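Local structure of beta-glucuronidase (uncultured Clostridium sp., 6U7J) at residues 411-417 with 443-448; 141-147 with 180-184; 525-529 with 580-585. The protein hydrolyses beta-D-glucuronides as a gut bacterial glycoside hydrolase of family 2, an activity linked to the reactivation of estrogens in the gut. One frame throughout, in Å; residues are numbered along the deposited sequence.

Contact 1: 411-417 with 443-448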
ATOM      1  N   MET B 411       8.175 -10.551 -37.443  1.00 29.90           N
ATOM      2  CA  MET B 411       6.784 -10.604 -37.860  1.00 32.48           C
ATOM      3  C   MET B 411       6.180  -9.210 -37.747  1.00 35.46           C
ATOM      4  O   MET B 411       6.571  -8.430 -36.876  1.00 31.05           O
ATOM      5  CB  MET B 411       6.000 -11.618 -37.007  1.00 27.85           C
ATOM      6  CG  MET B 411       4.547 -11.830 -37.440  1.00 34.27           C
ATOM      7  SD  MET B 411       3.846 -13.422 -36.911  1.00 41.47           S
ATOM      8  CE  MET B 411       4.055 -13.319 -35.136  1.00 33.74           C
ATOM      9  N   TRP B 412       5.247  -8.897 -38.657  1.00 33.35           N
ATOM     10  CA  TRP B 412       4.510  -7.640 -38.626  1.00 33.96           C
ATOM     11  C   TRP B 412       3.115  -7.918 -38.099  1.00 34.74           C
ATOM     12  O   TRP B 412       2.438  -8.820 -38.595  1.00 34.87           O
ATOM     13  CB  TRP B 412       4.383  -6.984 -40.011  1.00 36.35           C
ATOM     14  CG  TRP B 412       5.667  -6.771 -40.765  1.00 35.97           C
ATOM     15  CD1 TRP B 412       6.059  -7.425 -41.882  1.00 35.03           C
ATOM     16  CD2 TRP B 412       6.703  -5.821 -40.472  1.00 37.32           C
ATOM     17  NE1 TRP B 412       7.286  -6.973 -42.294  1.00 35.91           N
ATOM     18  CE2 TRP B 412       7.708  -5.987 -41.448  1.00 37.35           C
ATOM     19  CE3 TRP B 412       6.889  -4.860 -39.468  1.00 33.98           C
ATOM     20  CZ2 TRP B 412       8.882  -5.233 -41.457  1.00 36.77           C
ATOM     21  CZ3 TRP B 412       8.055  -4.111 -39.474  1.00 34.15           C
ATOM     22  CH2 TRP B 412       9.036  -4.299 -40.465  1.00 35.80           C
ATOM     23  N   SER B 413       2.679  -7.140 -37.116  1.00 31.53           N
ATOM     24  CA  SER B 413       1.286  -7.148 -36.711  1.00 34.06           C
ATOM     25  C   SER B 413       0.642  -5.885 -37.250  1.00 32.46           C
ATOM     26  O   SER B 413       1.131  -4.783 -36.991  1.00 37.32           O
ATOM     27  CB  SER B 413       1.126  -7.226 -35.191  1.00 29.91           C
ATOM     28  OG  SER B 413      -0.202  -6.908 -34.838  1.00 33.44           O
ATOM     29  N   ILE B 414      -0.456  -6.042 -37.990  1.00 31.07           N
ATOM     30  CA  ILE B 414      -1.026  -4.934 -38.745  1.00 31.53           C
ATOM     31  C   ILE B 414      -2.197  -4.286 -38.040  1.00 36.50           C
ATOM     32  O   ILE B 414      -2.694  -3.252 -38.523  1.00 32.43           O
ATOM     33  CB  ILE B 414      -1.467  -5.390 -40.152  1.00 32.81           C
ATOM     34  CG1 ILE B 414      -2.561  -6.440 -40.027  1.00 33.60           C
ATOM     35  CG2 ILE B 414      -0.264  -5.925 -40.930  1.00 31.77           C
ATOM     36  CD1 ILE B 414      -3.348  -6.651 -41.301  1.00 38.42           C
ATOM     37  N   THR B 415      -2.662  -4.859 -36.927  1.00 32.78           N
ATOM     38  CA  THR B 415      -3.822  -4.363 -36.208  1.00 32.00           C
ATOM     39  C   THR B 415      -3.926  -5.081 -34.867  1.00 32.48           C
ATOM     40  O   THR B 415      -3.504  -6.236 -34.719  1.00 31.95           O
ATOM     41  CB  THR B 415      -5.114  -4.553 -37.022  1.00 35.23           C
ATOM     42  OG1 THR B 415      -6.200  -3.896 -36.371  1.00 36.15           O
ATOM     43  CG2 THR B 415      -5.454  -6.025 -37.187  1.00 32.64           C
ATOM     44  N   ASN B 416      -4.481  -4.381 -33.889  1.00 31.93           N
ATOM     45  CA  ASN B 416      -4.765  -4.967 -32.589  1.00 34.48           C
ATOM     46  C   ASN B 416      -6.258  -4.861 -32.330  1.00 31.54           C
ATOM     47  O   ASN B 416      -6.800  -3.751 -32.259  1.00 34.61           O
ATOM     48  CB  ASN B 416      -3.959  -4.289 -31.475  1.00 31.82           C
ATOM     49  CG  ASN B 416      -4.274  -4.860 -30.112  1.00 33.06           C
ATOM     50  OD1 ASN B 416      -3.730  -5.894 -29.714  1.00 31.31           O
ATOM     51  ND2 ASN B 416      -5.160  -4.194 -29.391  1.00 36.20           N
ATOM     52  N   GLU B 417      -6.921  -6.014 -32.250  1.00 31.57           N
ATOM     53  CA  GLU B 417      -8.311  -6.116 -31.828  1.00 36.08           C
ATOM     54  C   GLU B 417      -9.298  -5.252 -32.655  1.00 37.69           C
ATOM     55  O   GLU B 417     -10.056  -4.498 -32.125  1.00 38.54           O
ATOM     56  CB  GLU B 417      -8.442  -5.749 -30.354  1.00 37.42           C
ATOM     57  CG  GLU B 417      -7.712  -6.704 -29.394  1.00 39.33           C
ATOM     58  CD  GLU B 417      -8.119  -6.506 -27.919  1.00 40.66           C
ATOM     59  OE1 GLU B 417      -8.655  -5.436 -27.561  1.00 41.03           O
ATOM     60  OE2 GLU B 417      -7.896  -7.429 -27.114  1.00 41.24           O
ATOM     61  N   ARG B 443       8.811 -11.813 -44.219  1.00 43.62           N
ATOM     62  CA  ARG B 443       8.354 -11.889 -42.833  1.00 44.60           C
ATOM     63  C   ARG B 443       6.877 -12.246 -42.753  1.00 40.60           C
ATOM     64  O   ARG B 443       6.064 -11.722 -43.524  1.00 37.47           O
ATOM     65  CB  ARG B 443       8.596 -10.568 -42.084  1.00 40.27           C
ATOM     66  CG  ARG B 443      10.009 -10.358 -41.561  1.00 38.27           C
ATOM     67  CD  ARG B 443      10.112  -8.959 -40.916  1.00 38.83           C
ATOM     68  NE  ARG B 443      11.476  -8.562 -40.557  1.00 33.93           N
ATOM     69  CZ  ARG B 443      12.263  -7.816 -41.328  1.00 35.35           C
ATOM     70  NH1 ARG B 443      11.835  -7.396 -42.506  1.00 35.54           N
ATOM     71  NH2 ARG B 443      13.482  -7.496 -40.930  1.00 35.16           N
ATOM     72  N   PRO B 444       6.516 -13.137 -41.838  1.00 37.49           N
ATOM     73  CA  PRO B 444       5.102 -13.434 -41.579  1.00 39.21           C
ATOM     74  C   PRO B 444       4.319 -12.199 -41.147  1.00 37.72           C
ATOM     75  O   PRO B 444       4.867 -11.238 -40.608  1.00 36.16           O
ATOM     76  CB  PRO B 444       5.156 -14.456 -40.437  1.00 36.24           C
ATOM     77  CG  PRO B 444       6.540 -14.935 -40.391  1.00 40.95           C
ATOM     78  CD  PRO B 444       7.441 -13.963 -41.054  1.00 35.70           C
ATOM     79  N   ILE B 445       3.006 -12.271 -41.359  1.00 34.10           N
ATOM     80  CA  ILE B 445       2.051 -11.198 -41.122  1.00 36.61           C
ATOM     81  C   ILE B 445       1.020 -11.707 -40.121  1.00 37.53           C
ATOM     82  O   ILE B 445       0.606 -12.869 -40.204  1.00 38.25           O
ATOM     83  CB  ILE B 445       1.359 -10.791 -42.445  1.00 37.12           C
ATOM     84  CG1 ILE B 445       2.356 -10.161 -43.406  1.00 33.76           C
ATOM     85  CG2 ILE B 445       0.182  -9.873 -42.192  1.00 36.75           C
ATOM     86  CD1 ILE B 445       3.065  -9.008 -42.815  1.00 40.04           C
ATOM     87  N   THR B 446       0.591 -10.846 -39.189  1.00 37.44           N
ATOM     88  CA  THR B 446      -0.479 -11.211 -38.260  1.00 35.33           C
ATOM     89  C   THR B 446      -1.244  -9.969 -37.810  1.00 35.78           C
ATOM     90  O   THR B 446      -0.966  -8.841 -38.230  1.00 30.30           O
ATOM     91  CB  THR B 446       0.059 -11.973 -37.040  1.00 36.97           C
ATOM     92  OG1 THR B 446      -1.038 -12.463 -36.259  1.00 41.23           O
ATOM     93  CG2 THR B 446       0.906 -11.070 -36.159  1.00 36.09           C
ATOM     94  N   GLY B 447      -2.248 -10.216 -36.974  1.00 36.06           N
ATOM     95  CA  GLY B 447      -3.015  -9.205 -36.266  1.00 36.04           C
ATOM     96  C   GLY B 447      -3.732  -9.933 -35.149  1.00 38.34           C
ATOM     97  O   GLY B 447      -3.984 -11.137 -35.251  1.00 38.31           O
ATOM     98  N   THR B 448      -4.031  -9.220 -34.067  1.00 36.49           N
ATOM     99  CA  THR B 448      -4.568  -9.890 -32.894  1.00 33.28           C
ATOM    100  C   THR B 448      -6.087  -9.805 -32.862  1.00 35.46           C
ATOM    101  O   THR B 448      -6.689  -8.802 -33.250  1.00 32.08           O
ATOM    102  CB  THR B 448      -4.005  -9.316 -31.589  1.00 35.10           C
ATOM    103  OG1 THR B 448      -4.536  -7.998 -31.373  1.00 39.64           O
ATOM    104  CG2 THR B 448      -2.492  -9.276 -31.640  1.00 32.26           C
TER
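Met411, inside strand 409-416, is the first residue of this parallel pairing, its CG 3.2 Å from Pro444 O and its SD 3.9 Å from Pro444 CB. Trp412 N donates to Pro444 O (3.1 Å) and Trp412 O accepts Thr446 N (2.8 Å); its ring edge meets Ile445, CD1 to CD1 at 3.5 Å. After Ser413, level with Thr446, Ile414 N binds Thr446 O (2.9 Å). The register then slips by one residue, a beta bulge: Thr415 O takes Thr448 N (3.1 Å), and Asn416, not Thr415, pairs with Thr448. There Thr448 OG1 donates to Asn416 OD1 (2.8 Å), and Glu417 N reaches Thr448 O (3.0 Å). Asn416 ends the strand; in relatives the glutamate after this asparagine is the general acid/base, consistent with that role for Glu417, whose OE2 binds Asn468. The strands, axes 38° apart, belong to the beta-alpha-beta unit 409-416, 424-439, 445-449 of the TIM barrel. Strand 358-362 flanks the first strand, while helices 386-403 and 424-439 pack on Trp412, Ile414 and Ile445.

Contact 2: 141-147 with 180-184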
ATOM      1  N   VAL B 141       7.425  24.136 -32.819  1.00 30.56           N
ATOM      2  CA  VAL B 141       6.749  22.881 -33.143  1.00 29.78           C
ATOM      3  C   VAL B 141       5.352  22.913 -32.543  1.00 31.98           C
ATOM      4  O   VAL B 141       5.205  22.921 -31.314  1.00 30.38           O
ATOM      5  CB  VAL B 141       7.514  21.659 -32.626  1.00 32.58           C
ATOM      6  CG1 VAL B 141       6.721  20.394 -32.922  1.00 27.37           C
ATOM      7  CG2 VAL B 141       8.912  21.588 -33.240  1.00 27.54           C
ATOM      8  N   ALA B 142       4.329  22.918 -33.393  1.00 30.54           N
ATOM      9  CA  ALA B 142       2.958  22.731 -32.936  1.00 31.68           C
ATOM     10  C   ALA B 142       2.672  21.237 -32.860  1.00 31.81           C
ATOM     11  O   ALA B 142       2.978  20.498 -33.802  1.00 30.67           O
ATOM     12  CB  ALA B 142       1.951  23.408 -33.866  1.00 28.15           C
ATOM     13  N   VAL B 143       2.096  20.802 -31.737  1.00 32.11           N
ATOM     14  CA  VAL B 143       1.858  19.393 -31.427  1.00 26.61           C
ATOM     15  C   VAL B 143       0.369  19.232 -31.135  1.00 26.73           C
ATOM     16  O   VAL B 143      -0.156  19.874 -30.217  1.00 27.48           O
ATOM     17  CB  VAL B 143       2.703  18.925 -30.226  1.00 29.91           C
ATOM     18  CG1 VAL B 143       2.399  17.458 -29.851  1.00 26.88           C
ATOM     19  CG2 VAL B 143       4.201  19.109 -30.499  1.00 30.40           C
ATOM     20  N   GLY B 144      -0.307  18.387 -31.904  1.00 24.55           N
ATOM     21  CA  GLY B 144      -1.746  18.189 -31.768  1.00 26.39           C
ATOM     22  C   GLY B 144      -2.070  16.752 -31.406  1.00 24.65           C
ATOM     23  O   GLY B 144      -1.445  15.822 -31.925  1.00 28.19           O
ATOM     24  N   ASN B 145      -3.063  16.571 -30.532  1.00 26.49           N
ATOM     25  CA  ASN B 145      -3.360  15.243 -29.992  1.00 30.56           C
ATOM     26  C   ASN B 145      -4.722  14.690 -30.405  1.00 29.70           C
ATOM     27  O   ASN B 145      -5.161  13.671 -29.851  1.00 32.94           O
ATOM     28  CB  ASN B 145      -3.251  15.253 -28.467  1.00 28.96           C
ATOM     29  CG  ASN B 145      -4.301  16.117 -27.803  1.00 29.61           C
ATOM     30  OD1 ASN B 145      -5.325  16.462 -28.396  1.00 31.24           O
ATOM     31  ND2 ASN B 145      -4.047  16.476 -26.551  1.00 31.60           N
ATOM     32  N   ILE B 146      -5.402  15.326 -31.335  1.00 24.98           N
ATOM     33  CA  ILE B 146      -6.747  14.909 -31.708  1.00 28.01           C
ATOM     34  C   ILE B 146      -6.678  13.689 -32.617  1.00 32.73           C
ATOM     35  O   ILE B 146      -5.854  13.616 -33.537  1.00 34.21           O
ATOM     36  CB  ILE B 146      -7.487  16.081 -32.366  1.00 29.58           C
ATOM     37  CG1 ILE B 146      -7.773  17.129 -31.293  1.00 33.14           C
ATOM     38  CG2 ILE B 146      -8.775  15.611 -33.037  1.00 31.46           C
ATOM     39  CD1 ILE B 146      -8.295  18.406 -31.821  1.00 35.38           C
ATOM     40  N   LEU B 147      -7.529  12.705 -32.351  1.00 37.09           N
ATOM     41  CA  LEU B 147      -7.591  11.503 -33.168  1.00 34.71           C
ATOM     42  C   LEU B 147      -8.959  11.431 -33.822  1.00 37.74           C
ATOM     43  O   LEU B 147      -9.979  11.668 -33.166  1.00 33.17           O
ATOM     44  CB  LEU B 147      -7.332  10.241 -32.346  1.00 34.21           C
ATOM     45  CG  LEU B 147      -5.922  10.072 -31.781  1.00 33.03           C
ATOM     46  CD1 LEU B 147      -5.899   8.868 -30.837  1.00 32.59           C
ATOM     47  CD2 LEU B 147      -4.858   9.937 -32.905  1.00 30.40           C
ATOM     48  N   ASN B 180      -3.967   8.835 -23.759  1.00 29.46           N
ATOM     49  CA  ASN B 180      -3.593   9.514 -25.004  1.00 28.00           C
ATOM     50  C   ASN B 180      -2.550  10.602 -24.736  1.00 26.77           C
ATOM     51  O   ASN B 180      -2.789  11.795 -24.928  1.00 29.84           O
ATOM     52  CB  ASN B 180      -4.825  10.083 -25.703  1.00 30.59           C
ATOM     53  CG  ASN B 180      -4.550  10.462 -27.173  1.00 31.20           C
ATOM     54  OD1 ASN B 180      -3.750   9.811 -27.856  1.00 33.02           O
ATOM     55  ND2 ASN B 180      -5.208  11.513 -27.649  1.00 29.47           N
ATOM     56  N   TYR B 181      -1.371  10.156 -24.277  1.00 24.23           N
ATOM     57  CA  TYR B 181      -0.253  11.058 -24.014  1.00 26.31           C
ATOM     58  C   TYR B 181       0.163  11.782 -25.287  1.00 28.74           C
ATOM     59  O   TYR B 181       0.165  11.204 -26.378  1.00 27.67           O
ATOM     60  CB  TYR B 181       0.962  10.296 -23.496  1.00 25.28           C
ATOM     61  CG  TYR B 181       0.926   9.878 -22.038  1.00 26.33           C
ATOM     62  CD1 TYR B 181       0.987  10.823 -21.016  1.00 23.56           C
ATOM     63  CD2 TYR B 181       0.869   8.534 -21.691  1.00 25.04           C
ATOM     64  CE1 TYR B 181       0.966  10.450 -19.705  1.00 25.27           C
ATOM     65  CE2 TYR B 181       0.847   8.136 -20.351  1.00 26.84           C
ATOM     66  CZ  TYR B 181       0.896   9.103 -19.372  1.00 24.73           C
ATOM     67  OH  TYR B 181       0.893   8.730 -18.064  1.00 27.53           O
ATOM     68  N   SER B 182       0.583  13.031 -25.131  1.00 25.25           N
ATOM     69  CA  SER B 182       0.981  13.856 -26.255  1.00 28.64           C
ATOM     70  C   SER B 182       2.265  14.589 -25.902  1.00 30.27           C
ATOM     71  O   SER B 182       2.564  14.823 -24.728  1.00 27.97           O
ATOM     72  CB  SER B 182      -0.131  14.843 -26.618  1.00 30.06           C
ATOM     73  OG  SER B 182       0.199  15.592 -27.769  1.00 30.61           O
ATOM     74  N   GLY B 183       3.024  14.938 -26.930  1.00 31.05           N
ATOM     75  CA  GLY B 183       4.243  15.706 -26.777  1.00 28.10           C
ATOM     76  C   GLY B 183       5.281  15.258 -27.787  1.00 29.08           C
ATOM     77  O   GLY B 183       4.956  14.633 -28.788  1.00 30.15           O
ATOM     78  N   ILE B 184       6.539  15.592 -27.512  1.00 28.88           N
ATOM     79  CA  ILE B 184       7.670  15.189 -28.338  1.00 29.27           C
ATOM     80  C   ILE B 184       8.366  14.052 -27.597  1.00 25.26           C
ATOM     81  O   ILE B 184       9.188  14.284 -26.708  1.00 29.20           O
ATOM     82  CB  ILE B 184       8.616  16.361 -28.620  1.00 26.74           C
ATOM     83  CG1 ILE B 184       7.842  17.519 -29.278  1.00 31.07           C
ATOM     84  CG2 ILE B 184       9.776  15.928 -29.513  1.00 26.19           C
ATOM     85  CD1 ILE B 184       8.695  18.759 -29.571  1.00 25.88           C
TER
HETATM   86  O   HOH W   1      -1.342  18.307 -27.976  1.00 29.03           O
HETATM   87  O   HOH W   2      -2.792  14.456 -24.633  1.00 28.14           O
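Segments 141-147 and 180-184 run nearly antiparallel, their end-to-end directions 161° apart, within the beta-sandwich sugar-binding domain of the family 2 hydrolases. They are not paired as strands: the nearest CA atoms are 5.9 Å apart at Asn145 and Ser182 and 6.4 Å at Val143 and Gly183, and side chains and water fill the gap. Strand 135-144 bonds instead to strands 76-85 and 104-109, while 183-184 pairs with 59-60. Gly183, at phi 145° and psi -161°, occupies a conformation in which a CB would press on the preceding carbonyl oxygen. At the strand end of the contact the packing is apolar, with Val141 CG1 4.2 Å from Ile184 CD1 and Val143 CG2 4.2 Å from Ile184 CG1. Beyond it the contact turns polar. Ser182 OG lies 3.5 Å from Asn145 CB and bonds to Thr102 O; a bridging water donates to Ser182 OG (3.1 Å) and Val143 O (3.0 Å). A second water donates to Asn180 O (2.7 Å) and weakly accepts Asn145 ND2 (3.1 Å), which also bonds to His73 O. With its OD1 bonded to His103, Asn180 makes the one direct hydrogen bond between the segments, from ND2 to Asn145 O at 3.1 Å.

Contact 3: 525-529 with 580-585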
ATOM      1  N   GLU B 525      -2.599 -10.572  -5.512  1.00 28.39           N
ATOM      2  CA  GLU B 525      -1.413 -11.085  -6.188  1.00 29.47           C
ATOM      3  C   GLU B 525      -1.489 -12.589  -6.388  1.00 32.27           C
ATOM      4  O   GLU B 525      -0.935 -13.111  -7.360  1.00 30.25           O
ATOM      5  CB  GLU B 525      -0.147 -10.737  -5.396  1.00 33.06           C
ATOM      6  CG  GLU B 525       0.108  -9.248  -5.187  1.00 33.64           C
ATOM      7  CD  GLU B 525       1.548  -8.944  -4.776  1.00 34.64           C
ATOM      8  OE1 GLU B 525       2.423  -9.782  -5.045  1.00 35.20           O
ATOM      9  OE2 GLU B 525       1.808  -7.873  -4.170  1.00 33.13           O
ATOM     10  N   GLU B 526      -2.144 -13.304  -5.469  1.00 28.06           N
ATOM     11  CA  GLU B 526      -2.266 -14.749  -5.626  1.00 30.42           C
ATOM     12  C   GLU B 526      -3.168 -15.089  -6.808  1.00 28.82           C
ATOM     13  O   GLU B 526      -2.902 -16.043  -7.544  1.00 25.80           O
ATOM     14  CB  GLU B 526      -2.784 -15.371  -4.326  1.00 29.11           C
ATOM     15  CG  GLU B 526      -1.784 -15.278  -3.167  1.00 29.82           C
ATOM     16  CD  GLU B 526      -1.715 -13.881  -2.499  1.00 36.75           C
ATOM     17  OE1 GLU B 526      -2.633 -13.040  -2.687  1.00 34.28           O
ATOM     18  OE2 GLU B 526      -0.737 -13.635  -1.758  1.00 40.99           O
ATOM     19  N   TYR B 527      -4.221 -14.297  -7.026  1.00 28.54           N
ATOM     20  CA  TYR B 527      -5.130 -14.578  -8.126  1.00 30.12           C
ATOM     21  C   TYR B 527      -4.428 -14.412  -9.472  1.00 32.49           C
ATOM     22  O   TYR B 527      -4.629 -15.223 -10.390  1.00 31.97           O
ATOM     23  CB  TYR B 527      -6.366 -13.676  -8.051  1.00 30.39           C
ATOM     24  CG  TYR B 527      -7.407 -14.046  -9.074  1.00 31.68           C
ATOM     25  CD1 TYR B 527      -8.439 -14.921  -8.756  1.00 33.47           C
ATOM     26  CD2 TYR B 527      -7.334 -13.561 -10.378  1.00 32.85           C
ATOM     27  CE1 TYR B 527      -9.389 -15.282  -9.710  1.00 36.47           C
ATOM     28  CE2 TYR B 527      -8.269 -13.913 -11.334  1.00 31.31           C
ATOM     29  CZ  TYR B 527      -9.292 -14.775 -10.998  1.00 38.84           C
ATOM     30  OH  TYR B 527     -10.221 -15.126 -11.949  1.00 37.25           O
ATOM     31  N   GLN B 528      -3.604 -13.370  -9.612  1.00 30.83           N
ATOM     32  CA  GLN B 528      -2.859 -13.202 -10.857  1.00 30.35           C
ATOM     33  C   GLN B 528      -2.027 -14.441 -11.157  1.00 32.33           C
ATOM     34  O   GLN B 528      -1.971 -14.898 -12.306  1.00 28.72           O
ATOM     35  CB  GLN B 528      -1.958 -11.972 -10.784  1.00 28.37           C
ATOM     36  CG  GLN B 528      -1.341 -11.561 -12.111  1.00 30.02           C
ATOM     37  CD  GLN B 528      -0.392 -10.378 -11.979  1.00 31.85           C
ATOM     38  OE1 GLN B 528       0.404 -10.304 -11.045  1.00 26.21           O
ATOM     39  NE2 GLN B 528      -0.475  -9.450 -12.918  1.00 30.20           N
ATOM     40  N   LYS B 529      -1.388 -15.009 -10.132  1.00 29.89           N
ATOM     41  CA  LYS B 529      -0.554 -16.175 -10.364  1.00 31.18           C
ATOM     42  C   LYS B 529      -1.390 -17.371 -10.814  1.00 33.08           C
ATOM     43  O   LYS B 529      -1.015 -18.075 -11.765  1.00 32.83           O
ATOM     44  CB  LYS B 529       0.251 -16.505  -9.113  1.00 32.23           C
ATOM     45  CG  LYS B 529       1.223 -17.667  -9.302  1.00 31.94           C
ATOM     46  CD  LYS B 529       1.145 -18.567  -8.098  1.00 42.16           C
ATOM     47  CE  LYS B 529       2.299 -19.552  -7.992  1.00 49.16           C
ATOM     48  NZ  LYS B 529       1.791 -20.948  -8.097  1.00 45.46           N
ATOM     49  N   LYS B 580       5.722  -8.325  -8.934  1.00 27.09           N
ATOM     50  CA  LYS B 580       4.728  -8.898  -8.038  1.00 25.72           C
ATOM     51  C   LYS B 580       4.993 -10.403  -7.919  1.00 32.75           C
ATOM     52  O   LYS B 580       5.869 -10.945  -8.600  1.00 31.57           O
ATOM     53  CB  LYS B 580       3.321  -8.590  -8.555  1.00 30.15           C
ATOM     54  CG  LYS B 580       3.182  -7.157  -9.144  1.00 31.83           C
ATOM     55  CD  LYS B 580       1.757  -6.824  -9.626  1.00 26.71           C
ATOM     56  CE  LYS B 580       1.726  -5.476 -10.351  1.00 30.34           C
ATOM     57  NZ  LYS B 580       0.418  -5.175 -11.003  1.00 28.50           N
ATOM     58  N   THR B 581       4.212 -11.107  -7.082  1.00 31.92           N
ATOM     59  CA  THR B 581       4.520 -12.518  -6.796  1.00 33.92           C
ATOM     60  C   THR B 581       4.519 -13.380  -8.056  1.00 31.49           C
ATOM     61  O   THR B 581       5.389 -14.237  -8.222  1.00 33.39           O
ATOM     62  CB  THR B 581       3.536 -13.115  -5.782  1.00 37.74           C
ATOM     63  OG1 THR B 581       2.202 -13.042  -6.302  1.00 45.04           O
ATOM     64  CG2 THR B 581       3.593 -12.389  -4.477  1.00 33.41           C
ATOM     65  N   ALA B 582       3.550 -13.179  -8.951  1.00 28.54           N
ATOM     66  CA  ALA B 582       3.453 -14.040 -10.124  1.00 31.37           C
ATOM     67  C   ALA B 582       4.729 -14.016 -10.968  1.00 34.59           C
ATOM     68  O   ALA B 582       5.053 -15.015 -11.622  1.00 34.07           O
ATOM     69  CB  ALA B 582       2.255 -13.639 -10.974  1.00 30.75           C
ATOM     70  N   ALA B 583       5.480 -12.910 -10.945  1.00 30.46           N
ATOM     71  CA  ALA B 583       6.708 -12.847 -11.732  1.00 33.18           C
ATOM     72  C   ALA B 583       7.629 -14.016 -11.416  1.00 32.29           C
ATOM     73  O   ALA B 583       8.289 -14.556 -12.312  1.00 34.28           O
ATOM     74  CB  ALA B 583       7.436 -11.525 -11.491  1.00 26.88           C
ATOM     75  N   PHE B 584       7.685 -14.421 -10.147  1.00 30.76           N
ATOM     76  CA  PHE B 584       8.624 -15.454  -9.735  1.00 33.31           C
ATOM     77  C   PHE B 584       8.178 -16.824 -10.226  1.00 33.54           C
ATOM     78  O   PHE B 584       9.012 -17.652 -10.608  1.00 34.81           O
ATOM     79  CB  PHE B 584       8.788 -15.432  -8.209  1.00 34.65           C
ATOM     80  CG  PHE B 584       9.537 -14.230  -7.722  1.00 33.59           C
ATOM     81  CD1 PHE B 584      10.928 -14.227  -7.699  1.00 33.82           C
ATOM     82  CD2 PHE B 584       8.858 -13.079  -7.345  1.00 29.76           C
ATOM     83  CE1 PHE B 584      11.629 -13.099  -7.287  1.00 32.42           C
ATOM     84  CE2 PHE B 584       9.551 -11.949  -6.941  1.00 31.17           C
ATOM     85  CZ  PHE B 584      10.939 -11.958  -6.915  1.00 32.63           C
ATOM     86  N   ALA B 585       6.868 -17.068 -10.242  1.00 31.87           N
ATOM     87  CA  ALA B 585       6.363 -18.318 -10.798  1.00 35.88           C
ATOM     88  C   ALA B 585       6.548 -18.353 -12.306  1.00 35.88           C
ATOM     89  O   ALA B 585       6.958 -19.380 -12.858  1.00 36.55           O
ATOM     90  CB  ALA B 585       4.889 -18.507 -10.436  1.00 32.83           C
TER
HETATM   91  O   HOH W   3       1.249 -11.537  -8.698  1.00 30.27           O
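Two outer helices of the TIM barrel, 525-540 and 581-592, lie side by side here, the axes of the short segments 8.7 Å apart and inclined by 30°. The Glu525 side chain projects from its helix with chi1 near -60° (m) and chi2 t, bringing OE1 3.0 Å from Thr581 N, which donates it a hydrogen bond. OE1 also sits 2.9 Å from Thr581 CG2, while OE2 binds Gly514 N of its own chain and NE2 of His516 of the second subunit. Thr581 packs on Thr581 of that subunit, so the contact borders a subunit interface. Lys580, extended beyond chi1, carries its NZ to Asp555 and Thr511. Gln528, t at chi1 and chi2, binds Gly571 O through NE2. Small Ala582 allows close approach: its CB is 3.8 Å from Lys529 CA. The Lys529 chain passes Ala585, CE to CB at 3.7 Å, before NZ meets Glu533. A water joins both helices, donating to Glu525 O (3.0 Å) and Gln528 OE1 (2.8 Å) and accepting Ala582 N (2.8 Å).

Overall arrangement
From the N terminus the chain meets contact 2 first, which closes a 32-residue loop between the end of strand 135-144 and the short strand 183-184 inside the sugar-binding domain. Contact 1 follows in the TIM barrel, its 25 intervening residues largely the helix of one beta-alpha-beta unit. Contact 3 closes the longest loop, 50 residues that include barrel strand 545-551, and brings two late helices together near a subunit interface. The three are in series, none nested or crossed. Contacts 1 and 3 share the barrel, one in its wall and one among its outer helices, with centres 29 Å apart; contact 2 lies 26 Å and 36 Å, centre to centre, from contacts 1 and 3, and none touch.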